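Local coordinates for protein ribose 5-phosphate isomerase B (Anaplasma phagocytophilum, PDB 4EM8) that probably interconverts ribose 5-phosphate and ribulose 5-phosphate as a sugar-phosphate isomerase of the LacAB/RpiB family, at residues A[96-101]-A[123-128]. Sequence-based numbering, arbitrary orientation.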
ATOM      1  N   MET A  96     -13.521   3.626  -5.429  1.00 27.44           N
ATOM      2  CA  MET A  96     -13.477   2.196  -5.845  1.00 27.87           C
ATOM      3  C   MET A  96     -12.429   1.425  -5.046  1.00 27.01           C
ATOM      4  O   MET A  96     -12.713   0.312  -4.554  1.00 26.45           O
ATOM      5  CB  MET A  96     -13.197   2.039  -7.340  1.00 27.76           C
ATOM      6  N   LEU A  97     -11.234   1.994  -4.905  1.00 26.78           N
ATOM      7  CA  LEU A  97     -10.190   1.334  -4.102  1.00 26.47           C
ATOM      8  C   LEU A  97     -10.530   1.249  -2.603  1.00 25.24           C
ATOM      9  O   LEU A  97     -10.209   0.218  -1.964  1.00 24.28           O
ATOM     10  CB  LEU A  97      -8.786   1.958  -4.302  1.00 27.67           C
ATOM     11  CG  LEU A  97      -7.581   0.977  -4.179  1.00 28.78           C
ATOM     12  CD1 LEU A  97      -7.605  -0.058  -5.283  1.00 30.89           C
ATOM     13  CD2 LEU A  97      -6.228   1.673  -4.236  1.00 30.75           C
ATOM     14  N   ALA A  98     -11.141   2.313  -2.045  1.00 23.90           N
ATOM     15  CA  ALA A  98     -11.658   2.287  -0.674  1.00 23.37           C
ATOM     16  C   ALA A  98     -12.619   1.116  -0.520  1.00 23.14           C
ATOM     17  O   ALA A  98     -12.480   0.290   0.391  1.00 22.00           O
ATOM     18  CB  ALA A  98     -12.366   3.604  -0.305  1.00 23.18           C
ATOM     19  N   LYS A  99     -13.548   1.014  -1.462  1.00 24.23           N
ATOM     20  CA  LYS A  99     -14.563  -0.056  -1.452  1.00 25.70           C
ATOM     21  C   LYS A  99     -13.926  -1.457  -1.488  1.00 25.36           C
ATOM     22  O   LYS A  99     -14.240  -2.317  -0.648  1.00 25.29           O
ATOM     23  CB  LYS A  99     -15.575   0.160  -2.604  1.00 28.32           C
ATOM     24  CG  LYS A  99     -16.721  -0.837  -2.687  1.00 30.29           C
ATOM     25  CD  LYS A  99     -17.271  -0.946  -4.114  1.00 33.36           C
ATOM     26  CE  LYS A  99     -16.366  -1.823  -5.019  1.00 35.12           C
ATOM     27  NZ  LYS A  99     -16.796  -3.253  -5.211  1.00 36.04           N
ATOM     28  N   LEU A 100     -12.991  -1.664  -2.415  1.00 24.52           N
ATOM     29  CA  LEU A 100     -12.381  -2.962  -2.601  1.00 24.56           C
ATOM     30  C   LEU A 100     -11.547  -3.329  -1.359  1.00 23.46           C
ATOM     31  O   LEU A 100     -11.576  -4.468  -0.888  1.00 23.41           O
ATOM     32  CB  LEU A 100     -11.558  -2.976  -3.913  1.00 26.02           C
ATOM     33  CG  LEU A 100     -12.310  -2.914  -5.263  1.00 27.60           C
ATOM     34  CD1 LEU A 100     -11.355  -2.756  -6.452  1.00 28.09           C
ATOM     35  CD2 LEU A 100     -13.234  -4.110  -5.498  1.00 29.14           C
ATOM     36  N   SER A 101     -10.847  -2.350  -0.779  1.00 22.48           N
ATOM     37  CA  SER A 101      -9.985  -2.640   0.378  1.00 21.86           C
ATOM     38  C   SER A 101     -10.790  -3.131   1.597  1.00 22.26           C
ATOM     39  O   SER A 101     -10.330  -4.005   2.376  1.00 21.90           O
ATOM     40  CB  SER A 101      -9.114  -1.408   0.734  1.00 21.40           C
ATOM     41  OG  SER A 101      -9.830  -0.409   1.477  1.00 21.79           O
ATOM     42  N   GLN A 123     -12.767  13.264   1.157  1.00 26.58           N
ATOM     43  CA  GLN A 123     -13.926  13.085   2.020  1.00 27.55           C
ATOM     44  C   GLN A 123     -14.859  11.961   1.487  1.00 27.92           C
ATOM     45  O   GLN A 123     -15.365  11.158   2.272  1.00 27.07           O
ATOM     46  CB  GLN A 123     -14.660  14.435   2.139  1.00 29.95           C
ATOM     47  CG  GLN A 123     -16.016  14.414   2.802  1.00 31.10           C
ATOM     48  CD  GLN A 123     -16.793  15.696   2.503  1.00 34.83           C
ATOM     49  OE1 GLN A 123     -16.320  16.797   2.789  1.00 35.35           O
ATOM     50  NE2 GLN A 123     -17.970  15.555   1.903  1.00 35.65           N
ATOM     51  N   SER A 124     -15.087  11.916   0.161  1.00 28.77           N
ATOM     52  CA  SER A 124     -15.854  10.805  -0.451  1.00 29.13           C
ATOM     53  C   SER A 124     -15.174   9.463  -0.212  1.00 26.59           C
ATOM     54  O   SER A 124     -15.853   8.482   0.130  1.00 26.13           O
ATOM     55  CB  SER A 124     -16.094  11.007  -1.942  1.00 31.37           C
ATOM     56  OG  SER A 124     -16.636  12.291  -2.160  1.00 35.69           O
ATOM     57  N   VAL A 125     -13.837   9.436  -0.333  1.00 24.51           N
ATOM     58  CA  VAL A 125     -13.083   8.191  -0.155  1.00 22.43           C
ATOM     59  C   VAL A 125     -13.197   7.647   1.262  1.00 21.82           C
ATOM     60  O   VAL A 125     -13.481   6.455   1.465  1.00 20.86           O
ATOM     61  CB  VAL A 125     -11.604   8.322  -0.546  1.00 21.72           C
ATOM     62  CG1 VAL A 125     -10.851   7.016  -0.256  1.00 20.25           C
ATOM     63  CG2 VAL A 125     -11.506   8.651  -2.012  1.00 21.84           C
ATOM     64  N   LEU A 126     -13.003   8.550   2.223  1.00 21.33           N
ATOM     65  CA  LEU A 126     -13.211   8.282   3.616  1.00 21.89           C
ATOM     66  C   LEU A 126     -14.649   7.846   3.910  1.00 22.62           C
ATOM     67  O   LEU A 126     -14.827   6.918   4.656  1.00 22.49           O
ATOM     68  CB  LEU A 126     -12.865   9.516   4.447  1.00 22.03           C
ATOM     69  CG  LEU A 126     -13.060   9.372   5.970  1.00 22.48           C
ATOM     70  CD1 LEU A 126     -12.234   8.232   6.560  1.00 21.79           C
ATOM     71  CD2 LEU A 126     -12.707  10.710   6.624  1.00 23.12           C
ATOM     72  N   TYR A 127     -15.656   8.464   3.284  1.00 23.43           N
ATOM     73  CA  TYR A 127     -17.041   8.077   3.560  1.00 25.23           C
ATOM     74  C   TYR A 127     -17.272   6.617   3.125  1.00 25.38           C
ATOM     75  O   TYR A 127     -17.801   5.799   3.885  1.00 24.92           O
ATOM     76  CB  TYR A 127     -18.051   9.009   2.866  1.00 27.32           C
ATOM     77  CG  TYR A 127     -19.478   8.586   3.169  1.00 29.13           C
ATOM     78  CD1 TYR A 127     -20.005   8.796   4.434  1.00 30.39           C
ATOM     79  CD2 TYR A 127     -20.274   7.937   2.215  1.00 30.07           C
ATOM     80  CE1 TYR A 127     -21.297   8.405   4.754  1.00 32.51           C
ATOM     81  CE2 TYR A 127     -21.578   7.531   2.528  1.00 31.96           C
ATOM     82  CZ  TYR A 127     -22.076   7.766   3.801  1.00 32.85           C
ATOM     83  OH  TYR A 127     -23.344   7.415   4.170  1.00 36.66           O
ATOM     84  N   THR A 128     -16.828   6.311   1.905  1.00 25.62           N
ATOM     85  CA  THR A 128     -16.898   4.958   1.326  1.00 25.31           C
ATOM     86  C   THR A 128     -16.188   3.951   2.232  1.00 24.32           C
ATOM     87  O   THR A 128     -16.787   2.936   2.626  1.00 24.44           O
ATOM     88  CB  THR A 128     -16.299   4.954  -0.080  1.00 25.53           C
ATOM     89  OG1 THR A 128     -17.067   5.835  -0.909  1.00 26.88           O
ATOM     90  CG2 THR A 128     -16.303   3.553  -0.729  1.00 25.22           C
TER
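Ala98 directs its methyl group at helix 123-128 and meets it at two residues one turn apart, Val125 and Thr128. Its CB lies 3.5 Å from Val125 O, a van der Waals approach to the backbone, and 3.7 Å from Val125 CG1. That branch of the valine stands anti to the backbone N (chi1 176°), beside its own carbonyl carbon, which brings methyl and carbonyl oxygen together against the alanine. One turn on, Thr128 also meets the alanine methyl: its CG2 is 4.0 Å from Ala98 CB and rests as well on the next residue of the opposing helix, 3.8 Å from Lys99 N and 3.9 Å from Lys99 CB. With chi1 at -62°, the threonine presents this methyl to helix 96-101 and keeps OG1 beside its own backbone N.

With small groups such as the alanine, valine and threonine methyls between them, the two segments run nearly parallel, their axes 8.5 Å apart at a crossing angle of -19°. They belong to helices 95-105 and 119-131, which follow one another in the chain with strand 109-113 between them and pack side by side in the Rossmann-like alpha/beta fold of the LacAB/RpiB family. Val125 also touches Leu110 and Phe112 of that strand, while Leu126 reaches across to Leu29 on helix 19-31. Leu97 and Ser101 pack on Ile75 of the second subunit, and Leu100 on Tyr116 of that subunit.

Of the Lys99 side chain, CB makes the contact; the chain then bends at chi3 and chi4 and leads away to NZ, which forms a salt bridge with Glu103 one turn on. Inside the same helix, Ser101 OG donates a hydrogen bond to Ala98 O (2.9 Å), the hydroxyl standing 26° out of the carbonyl plane.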